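Local structure of FAD:protein FMN transferase (Pseudomonas stutzeri ATCC 14405 = CCUG 16156, 5MGY) at residues S88-D93 against T267-G272; F98-E103 against N156-G161; D237-S242 against P252-L257. The protein probably transfers the FMN part of FAD to a threonine of a target protein, releasing AMP, with magnesium as cofactor. All coordinates share one frame; numbering follows the deposited sequence.

Interaction 1 of 3, residues S88-D93 against T267-G272; sequences SQLSAD and TLRADG. Unlike the reference sequence in segment 88-93: Ser88 (reference Gly). With MG (magnesium ion), chain I.
Leu90 meets Leu268, Arg269 and Gly272 in a helix-to-helix contact of the ApbE fold. It joins the end of helix 78-93 to the start of helix 267-292. The axes of the two short segments come within 10.8 Å, at 50° to each other. On the tight side Leu90 and Gly272 are buried. Leu90 CD1 rests 4.0 Å from Gly272 CA, where no side chain holds it off. The same methyl reaches Leu268 CD2 at 4.2 Å. Phe98 and Ile158 touch Leu90. Asp271, next to Gly272, binds the magnesium ion through OD2. The other leucine methyl, Leu90 CD2, lies over one face of the Arg269 guanidinium, 3.6 Å from Arg269 NH2. Beyond it the contact is looser and nearer to solvent. A bend at chi3 (58°) turns Arg269 NE off the line of its chain. Asp93 OD2 takes a weak hydrogen bond from Arg269 NH1 at 2.7 Å, part of a salt bridge. The carboxylate and guanidinium planes stand 68° apart. An alanine in place of Asp93 would probably leave Arg269 NH1 without its acidic mate and let the Gln89 amide turn freely. That amide donates from Gln89 NE2 to the syn side of Asp93 OD1, at 3.0 Å.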
loop_
_atom_site.group_PDB
_atom_site.type_symbol
_atom_site.label_atom_id
_atom_site.label_comp_id
_atom_site.label_asym_id
_atom_site.label_seq_id
_atom_site.Cartn_x
_atom_site.Cartn_y
_atom_site.Cartn_z
ATOM N N SER A 88 -8.276 -8.619 -6.703
ATOM C CA SER A 88 -8.644 -9.995 -6.906
ATOM C C SER A 88 -7.406 -10.839 -7.266
ATOM O O SER A 88 -7.292 -12.013 -6.858
ATOM C CB SER A 88 -9.700 -10.066 -8.011
ATOM O OG SER A 88 -10.225 -11.376 -8.136
ATOM N N GLN A 89 -6.517 -10.221 -8.050
ATOM C CA GLN A 89 -5.319 -10.830 -8.549
ATOM C C GLN A 89 -4.345 -10.918 -7.410
ATOM O O GLN A 89 -3.723 -11.939 -7.176
ATOM C CB GLN A 89 -4.732 -9.965 -9.648
ATOM C CG GLN A 89 -3.523 -10.556 -10.333
ATOM C CD GLN A 89 -3.918 -11.745 -11.197
ATOM O OE1 GLN A 89 -4.678 -11.590 -12.126
ATOM N NE2 GLN A 89 -3.412 -12.929 -10.882
ATOM N N LEU A 90 -4.207 -9.837 -6.681
ATOM C CA LEU A 90 -3.372 -9.871 -5.514
ATOM C C LEU A 90 -3.810 -10.999 -4.585
ATOM O O LEU A 90 -2.991 -11.696 -4.037
ATOM C CB LEU A 90 -3.443 -8.547 -4.786
ATOM C CG LEU A 90 -2.551 -7.473 -5.368
ATOM C CD1 LEU A 90 -2.979 -6.110 -4.847
ATOM C CD2 LEU A 90 -1.097 -7.740 -4.974
ATOM N N SER A 91 -5.111 -11.176 -4.421
ATOM C CA SER A 91 -5.606 -12.236 -3.534
ATOM C C SER A 91 -5.149 -13.583 -4.038
ATOM O O SER A 91 -4.552 -14.354 -3.280
ATOM C CB SER A 91 -7.134 -12.253 -3.395
ATOM O OG SER A 91 -7.529 -13.329 -2.549
ATOM N N ALA A 92 -5.405 -13.843 -5.316
ATOM C CA ALA A 92 -4.958 -15.089 -5.941
ATOM C C ALA A 92 -3.401 -15.298 -5.819
ATOM O O ALA A 92 -2.936 -16.340 -5.361
ATOM C CB ALA A 92 -5.429 -15.160 -7.387
ATOM N N ASP A 93 -2.608 -14.296 -6.154
ATOM C CA ASP A 93 -1.173 -14.445 -6.098
ATOM C C ASP A 93 -0.625 -14.628 -4.682
ATOM O O ASP A 93 0.455 -15.170 -4.550
ATOM C CB ASP A 93 -0.493 -13.225 -6.720
ATOM C CG ASP A 93 -0.872 -13.014 -8.172
ATOM O OD1 ASP A 93 -1.537 -13.908 -8.754
ATOM O OD2 ASP A 93 -0.515 -11.935 -8.720
ATOM N N THR A 267 3.759 0.331 -8.284
ATOM C CA THR A 267 3.671 0.724 -6.875
ATOM C C THR A 267 2.369 0.215 -6.222
ATOM O O THR A 267 2.299 0.068 -5.022
ATOM C CB THR A 267 3.667 2.241 -6.819
ATOM O OG1 THR A 267 4.655 2.729 -7.710
ATOM C CG2 THR A 267 3.944 2.747 -5.462
ATOM N N LEU A 268 1.317 0.005 -7.021
ATOM C CA LEU A 268 0.067 -0.556 -6.518
ATOM C C LEU A 268 0.372 -1.968 -5.958
ATOM O O LEU A 268 0.102 -2.274 -4.770
ATOM C CB LEU A 268 -0.982 -0.592 -7.657
ATOM C CG LEU A 268 -2.416 -0.977 -7.276
ATOM C CD1 LEU A 268 -3.422 -0.696 -8.371
ATOM C CD2 LEU A 268 -2.524 -2.429 -6.821
ATOM N N ARG A 269 0.931 -2.808 -6.824
ATOM C CA ARG A 269 1.441 -4.166 -6.462
ATOM C C ARG A 269 2.379 -4.204 -5.252
ATOM O O ARG A 269 2.177 -5.024 -4.349
ATOM C CB ARG A 269 2.050 -4.886 -7.701
ATOM C CG ARG A 269 0.892 -5.269 -8.626
ATOM C CD ARG A 269 1.047 -6.442 -9.554
ATOM N NE ARG A 269 1.355 -7.749 -8.925
ATOM C CZ ARG A 269 0.480 -8.648 -8.494
ATOM N NH1 ARG A 269 0.916 -9.797 -8.021
ATOM N NH2 ARG A 269 -0.816 -8.412 -8.488
ATOM N N ALA A 270 3.314 -3.269 -5.174
ATOM C CA ALA A 270 4.167 -3.216 -3.999
ATOM C C ALA A 270 3.373 -2.961 -2.716
ATOM O O ALA A 270 3.678 -3.513 -1.702
ATOM C CB ALA A 270 5.275 -2.163 -4.156
ATOM N N ASP A 271 2.348 -2.121 -2.772
ATOM C CA ASP A 271 1.578 -1.719 -1.586
ATOM C C ASP A 271 0.765 -2.931 -1.128
ATOM O O ASP A 271 0.539 -3.139 0.093
ATOM C CB ASP A 271 0.713 -0.451 -1.930
ATOM C CG ASP A 271 0.195 0.333 -0.691
ATOM O OD1 ASP A 271 -0.665 1.248 -0.880
ATOM O OD2 ASP A 271 0.589 0.038 0.468
ATOM N N GLY A 272 0.336 -3.703 -2.139
ATOM C CA GLY A 272 -0.514 -4.829 -1.944
ATOM C C GLY A 272 0.269 -5.990 -1.370
ATOM O O GLY A 272 -0.082 -6.525 -0.302
HETATM MG MG MG I . -0.508 -1.335 2.070
#

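Interaction 2 of 3, residues F98-E103 against N156-G161; sequences FDLTLE and NSIAAG. With MG (magnesium ion), chain I.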
loop_
_atom_site.group_PDB
_atom_site.type_symbol
_atom_site.label_atom_id
_atom_site.label_comp_id
_atom_site.label_asym_id
_atom_site.label_seq_id
_atom_site.Cartn_x
_atom_site.Cartn_y
_atom_site.Cartn_z
ATOM N N PHE A 98 -4.063 -11.327 0.951
ATOM C CA PHE A 98 -4.590 -10.034 0.553
ATOM C C PHE A 98 -6.097 -10.127 0.425
ATOM O O PHE A 98 -6.596 -10.918 -0.391
ATOM C CB PHE A 98 -3.991 -9.548 -0.794
ATOM C CG PHE A 98 -4.448 -8.180 -1.183
ATOM C CD1 PHE A 98 -3.726 -7.059 -0.813
ATOM C CD2 PHE A 98 -5.658 -7.997 -1.840
ATOM C CE1 PHE A 98 -4.173 -5.777 -1.122
ATOM C CE2 PHE A 98 -6.117 -6.721 -2.134
ATOM C CZ PHE A 98 -5.371 -5.608 -1.778
ATOM N N ASP A 99 -6.801 -9.266 1.165
ATOM C CA ASP A 99 -8.263 -9.229 1.174
ATOM C C ASP A 99 -8.784 -7.773 1.359
ATOM O O ASP A 99 -8.588 -7.104 2.407
ATOM C CB ASP A 99 -8.790 -10.187 2.290
ATOM C CG ASP A 99 -10.188 -10.785 1.989
ATOM O OD1 ASP A 99 -10.380 -12.003 2.162
ATOM O OD2 ASP A 99 -11.101 -10.074 1.551
ATOM N N LEU A 100 -9.529 -7.311 0.381
ATOM C CA LEU A 100 -10.251 -6.017 0.525
ATOM C C LEU A 100 -11.484 -5.987 1.466
ATOM O O LEU A 100 -12.014 -4.907 1.698
ATOM C CB LEU A 100 -10.709 -5.536 -0.846
ATOM C CG LEU A 100 -9.582 -5.410 -1.866
ATOM C CD1 LEU A 100 -10.111 -5.200 -3.252
ATOM C CD2 LEU A 100 -8.685 -4.235 -1.497
ATOM N N THR A 101 -11.914 -7.137 1.997
ATOM C CA THR A 101 -13.202 -7.274 2.590
ATOM C C THR A 101 -13.125 -7.408 4.079
ATOM O O THR A 101 -13.989 -8.024 4.697
ATOM C CB THR A 101 -13.979 -8.478 1.999
ATOM O OG1 THR A 101 -13.499 -9.726 2.470
ATOM C CG2 THR A 101 -13.864 -8.497 0.541
ATOM N N LEU A 102 -12.150 -6.774 4.695
ATOM C CA LEU A 102 -12.000 -6.938 6.143
ATOM C C LEU A 102 -12.686 -5.873 6.966
ATOM O O LEU A 102 -12.629 -5.927 8.193
ATOM C CB LEU A 102 -10.512 -6.998 6.504
ATOM C CG LEU A 102 -9.812 -8.356 6.371
ATOM C CD1 LEU A 102 -10.447 -9.334 5.390
ATOM C CD2 LEU A 102 -8.371 -8.087 5.972
ATOM N N GLU A 103 -13.356 -4.927 6.325
ATOM C CA GLU A 103 -13.879 -3.787 7.085
ATOM C C GLU A 103 -14.738 -4.160 8.304
ATOM O O GLU A 103 -14.625 -3.497 9.322
ATOM C CB GLU A 103 -14.610 -2.788 6.157
ATOM C CG GLU A 103 -15.184 -1.537 6.824
ATOM C CD GLU A 103 -14.399 -0.231 6.665
ATOM O OE1 GLU A 103 -13.140 -0.148 6.606
ATOM O OE2 GLU A 103 -15.113 0.782 6.679
ATOM N N ASN A 156 -7.419 0.493 1.703
ATOM C CA ASN A 156 -6.240 1.161 2.287
ATOM C C ASN A 156 -4.978 0.390 2.021
ATOM O O ASN A 156 -3.951 0.976 1.882
ATOM C CB ASN A 156 -6.376 1.437 3.801
ATOM C CG ASN A 156 -6.741 2.889 4.147
ATOM O OD1 ASN A 156 -6.382 3.838 3.467
ATOM N ND2 ASN A 156 -7.389 3.048 5.258
ATOM N N SER A 157 -5.049 -0.912 1.865
ATOM C CA SER A 157 -3.849 -1.715 1.678
ATOM C C SER A 157 -3.176 -1.444 0.326
ATOM O O SER A 157 -1.930 -1.620 0.220
ATOM C CB SER A 157 -4.164 -3.204 1.873
ATOM O OG SER A 157 -5.077 -3.627 0.908
ATOM N N ILE A 158 -3.982 -1.006 -0.659
ATOM C CA ILE A 158 -3.507 -0.508 -1.996
ATOM C C ILE A 158 -3.681 0.969 -2.470
ATOM O O ILE A 158 -3.089 1.355 -3.505
ATOM C CB ILE A 158 -3.977 -1.393 -3.165
ATOM C CG1 ILE A 158 -5.462 -1.630 -3.162
ATOM C CG2 ILE A 158 -3.322 -2.709 -3.052
ATOM C CD1 ILE A 158 -5.989 -2.394 -4.402
ATOM N N ALA A 159 -4.450 1.789 -1.757
ATOM C CA ALA A 159 -4.771 3.179 -2.271
ATOM C C ALA A 159 -3.529 4.059 -2.513
ATOM O O ALA A 159 -3.361 4.595 -3.589
ATOM C CB ALA A 159 -5.737 3.897 -1.365
ATOM N N ALA A 160 -2.646 4.169 -1.521
ATOM C CA ALA A 160 -1.456 5.021 -1.638
ATOM C C ALA A 160 -0.594 4.618 -2.826
ATOM O O ALA A 160 -0.131 5.447 -3.591
ATOM C CB ALA A 160 -0.645 4.986 -0.353
ATOM N N GLY A 161 -0.434 3.337 -3.018
ATOM C CA GLY A 161 0.304 2.912 -4.164
ATOM C C GLY A 161 -0.268 3.184 -5.529
ATOM O O GLY A 161 0.500 3.411 -6.470
HETATM MG MG MG I . -0.508 -1.335 2.070
#
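Phe98 packs on Ser157 and Ile158 beside the magnesium site of this ApbE-family enzyme. The loop 98-103 here lies against the turn that leads into helix 159-173. Phe98 CG is anti to the backbone N (chi1 -176°), and its ring reaches across to the turn. The ring atom Phe98 CE1 lies 3.1 Å from Ser157 OG and obliquely to it. Ser157 points its side chain to the loop and its carbonyl to the metal: Ser157 O binds magnesium at 2.4 Å, and Asp271 OD2 and Thr275 OG1 bind it too. Ile158 sets CG1 between the backbone N and the carbonyl carbon, the crowded position (chi1 52°). Its other branch, Ile158 CG2, is thereby beside the backbone N and meets Phe98 CE1 at 3.7 Å. The two side chains cross at about a right angle. Ile158 CD1 extends toward Leu100 CD2, a looser contact of 4.4 Å. Leu90 of helix 78-93 touches both Phe98 and Ile158, and Leu268 also touches Ile158. The loop is shaped from within by an Asx turn. Asp99 OD2 accepts from Thr101 N at 3.1 Å, on the anti side of the carboxylate. Thr101 OG1 donates to the same oxygen from the same face, above the carboxylate plane, with Thr101 OG1 and Asp99 OD2 2.6 Å apart.

Interaction 3 of 3, residues D237-S242 against P252-L257; sequences DGRRYS and PIEHHL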
loop_
_atom_site.group_PDB
_atom_site.type_symbol
_atom_site.label_atom_id
_atom_site.label_comp_id
_atom_site.label_asym_id
_atom_site.label_seq_id
_atom_site.Cartn_x
_atom_site.Cartn_y
_atom_site.Cartn_z
ATOM N N ASP A 237 1.186 -7.433 27.004
ATOM C CA ASP A 237 1.282 -8.639 27.848
ATOM C C ASP A 237 2.176 -9.772 27.312
ATOM O O ASP A 237 1.883 -10.930 27.548
ATOM C CB ASP A 237 -0.126 -9.188 28.166
ATOM C CG ASP A 237 -0.906 -8.282 29.061
ATOM O OD1 ASP A 237 -0.677 -8.368 30.272
ATOM O OD2 ASP A 237 -1.729 -7.488 28.550
ATOM N N GLY A 238 3.256 -9.448 26.599
ATOM C CA GLY A 238 4.157 -10.479 26.044
ATOM C C GLY A 238 3.636 -11.165 24.783
ATOM O O GLY A 238 4.251 -12.122 24.307
ATOM N N ARG A 239 2.507 -10.672 24.257
ATOM C CA ARG A 239 1.893 -11.146 23.024
ATOM C C ARG A 239 1.885 -9.956 22.061
ATOM O O ARG A 239 1.628 -8.835 22.459
ATOM C CB ARG A 239 0.467 -11.620 23.289
ATOM C CG ARG A 239 -0.164 -12.324 22.097
ATOM C CD ARG A 239 -1.657 -12.556 22.270
ATOM N NE ARG A 239 -2.011 -12.990 23.626
ATOM C CZ ARG A 239 -1.983 -14.244 24.105
ATOM N NH1 ARG A 239 -2.323 -14.477 25.362
ATOM N NH2 ARG A 239 -1.643 -15.288 23.368
ATOM N N ARG A 240 2.134 -10.194 20.791
ATOM C CA ARG A 240 2.242 -9.070 19.864
ATOM C C ARG A 240 0.942 -8.290 19.590
ATOM O O ARG A 240 -0.075 -8.860 19.237
ATOM C CB ARG A 240 2.759 -9.531 18.524
ATOM C CG ARG A 240 2.630 -8.453 17.471
ATOM C CD ARG A 240 3.491 -8.662 16.280
ATOM N NE ARG A 240 3.637 -7.423 15.525
ATOM C CZ ARG A 240 4.065 -7.375 14.264
ATOM N NH1 ARG A 240 4.161 -6.210 13.653
ATOM N NH2 ARG A 240 4.391 -8.500 13.599
ATOM N N TYR A 241 1.033 -6.979 19.720
ATOM C CA TYR A 241 -0.051 -6.043 19.401
ATOM C C TYR A 241 0.110 -5.347 18.010
ATOM O O TYR A 241 1.129 -4.721 17.717
ATOM C CB TYR A 241 -0.178 -4.978 20.510
ATOM C CG TYR A 241 -1.496 -4.278 20.426
ATOM C CD1 TYR A 241 -2.579 -4.704 21.233
ATOM C CD2 TYR A 241 -1.672 -3.185 19.526
ATOM C CE1 TYR A 241 -3.819 -4.064 21.100
ATOM C CE2 TYR A 241 -2.876 -2.540 19.363
ATOM C CZ TYR A 241 -3.944 -2.958 20.132
ATOM O OH TYR A 241 -5.099 -2.248 19.938
ATOM N N SER A 242 -0.880 -5.504 17.135
ATOM C CA SER A 242 -0.876 -4.827 15.844
ATOM C C SER A 242 -2.293 -4.667 15.309
ATOM O O SER A 242 -3.234 -5.308 15.763
ATOM C CB SER A 242 -0.014 -5.565 14.824
ATOM O OG SER A 242 -0.736 -6.560 14.127
ATOM N N PRO A 252 -5.940 -10.764 15.180
ATOM C CA PRO A 252 -4.705 -10.200 14.756
ATOM C C PRO A 252 -3.500 -11.176 14.814
ATOM O O PRO A 252 -3.482 -12.225 15.547
ATOM C CB PRO A 252 -4.522 -8.994 15.697
ATOM C CG PRO A 252 -5.742 -8.921 16.551
ATOM C CD PRO A 252 -6.261 -10.318 16.541
ATOM N N ILE A 253 -2.516 -10.778 14.007
ATOM C CA ILE A 253 -1.344 -11.530 13.762
ATOM C C ILE A 253 -0.532 -11.656 15.033
ATOM O O ILE A 253 -0.439 -10.704 15.808
ATOM C CB ILE A 253 -0.475 -10.884 12.675
ATOM C CG1 ILE A 253 -0.132 -9.423 13.025
ATOM C CG2 ILE A 253 -1.161 -10.985 11.335
ATOM C CD1 ILE A 253 1.112 -8.951 12.327
ATOM N N GLU A 254 0.051 -12.840 15.203
ATOM C CA GLU A 254 0.852 -13.190 16.369
ATOM C C GLU A 254 2.339 -13.090 16.145
ATOM O O GLU A 254 3.053 -12.933 17.092
ATOM C CB GLU A 254 0.519 -14.632 16.782
ATOM C CG GLU A 254 -0.941 -14.807 17.208
ATOM C CD GLU A 254 -1.123 -15.299 18.648
ATOM O OE1 GLU A 254 -0.467 -16.267 19.103
ATOM O OE2 GLU A 254 -1.951 -14.689 19.319
ATOM N N HIS A 255 2.770 -13.195 14.892
ATOM C CA HIS A 255 4.185 -13.418 14.510
ATOM C C HIS A 255 5.085 -12.190 14.668
ATOM O O HIS A 255 4.634 -11.092 14.981
ATOM C CB HIS A 255 4.256 -13.858 13.055
ATOM C CG HIS A 255 3.797 -12.806 12.099
ATOM N ND1 HIS A 255 2.717 -12.988 11.265
ATOM C CD2 HIS A 255 4.238 -11.547 11.869
ATOM C CE1 HIS A 255 2.538 -11.905 10.542
ATOM N NE2 HIS A 255 3.446 -11.016 10.892
ATOM N N HIS A 256 6.359 -12.378 14.363
ATOM C CA HIS A 256 7.368 -11.392 14.697
ATOM C C HIS A 256 7.817 -10.442 13.568
ATOM O O HIS A 256 8.672 -9.646 13.793
ATOM C CB HIS A 256 8.565 -12.132 15.267
ATOM C CG HIS A 256 8.276 -12.904 16.534
ATOM N ND1 HIS A 256 7.767 -12.314 17.684
ATOM C CD2 HIS A 256 8.492 -14.205 16.847
ATOM C CE1 HIS A 256 7.645 -13.224 18.628
ATOM N NE2 HIS A 256 8.077 -14.378 18.145
ATOM N N LEU A 257 7.297 -10.544 12.351
ATOM C CA LEU A 257 7.656 -9.592 11.272
ATOM C C LEU A 257 7.298 -8.146 11.593
ATOM O O LEU A 257 6.134 -7.831 11.764
ATOM C CB LEU A 257 6.964 -9.981 9.974
ATOM C CG LEU A 257 7.348 -9.230 8.705
ATOM C CD1 LEU A 257 8.856 -9.276 8.517
ATOM C CD2 LEU A 257 6.659 -9.891 7.516
#
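Arg239 and Glu254 face each other at the exposed end of this contact, where a small hairpin lies against the loop that leads into strand 257-264. The hairpin pairs strands 234-236 and 239-241. Asp237 and Gly238, both with positive phi, form its type I' turn. Arg239 follows. Its chain bends at chi3, and Arg239 CD packs 3.7 Å from Glu254 OE2. The opposite charges stay beyond a salt bridge, with Arg239 NH2 4.1 Å from Glu254 OE2. The two side chains cross at a slant.

Arg240 has the largest share of the contact. Its CA is 5.6 Å from Glu254 CA, yet its guanidinium reaches further along the loop. CG is anti to the backbone N (chi1 169°), and the chain stays extended as far as NE. Arg240 NH2 donates to His255 O at 2.9 Å, a nearly straight bond (166°). It also donates to Leu257 O at 2.6 Å, at a more bent 138°. Arg240 NH1 adds a weak bond to Leu257 O at 3.2 Å. His255 O lies in the guanidinium plane, while Leu257 O is tilted from it. NH2 stands above both carbonyl planes. Ile253 CD1 sits over one guanidinium face, offset toward the rim and 3.5 Å from Arg240 NH2.

Tyr241 points away from the loop, and its side chain touches Phe111 and Glu118. Ser242 turns back to the loop. Its OG touches Ile253 CG1 and bonds to Thr244 N. Ser242 O lies beside Pro252 CB.

Helix 267-292 packs on the loop, with Met278 against Ile253 and His255. The chemistry is thus one cation bound by main-chain oxygens. The carbonyl dipoles would partly offset its charge, and the bonds tie the hairpin to the main chain of His255 and Leu257, not to their side chains.

From the N terminus, helix 78-93 supplies the first half of interaction 1. Its partner, the start of helix 267-292, comes after 173 intervening residues. Interactions 2 and 3 both fall within that span, one after the other. Interaction 2 brings the loop 98-103 to residues 156-161, closing a loop of 52 residues. Interaction 3 closes a short one of nine residues, between strand 239-241 and the run into strand 257-264. None of the three cross. Interactions 1 and 2 touch: Asp271 OD1 probably bonds to Gly161 N, and each contact supplies one magnesium ligand, Asp271 and Ser157. Interaction 3 stands apart, its centre 24 Å from that of interaction 1.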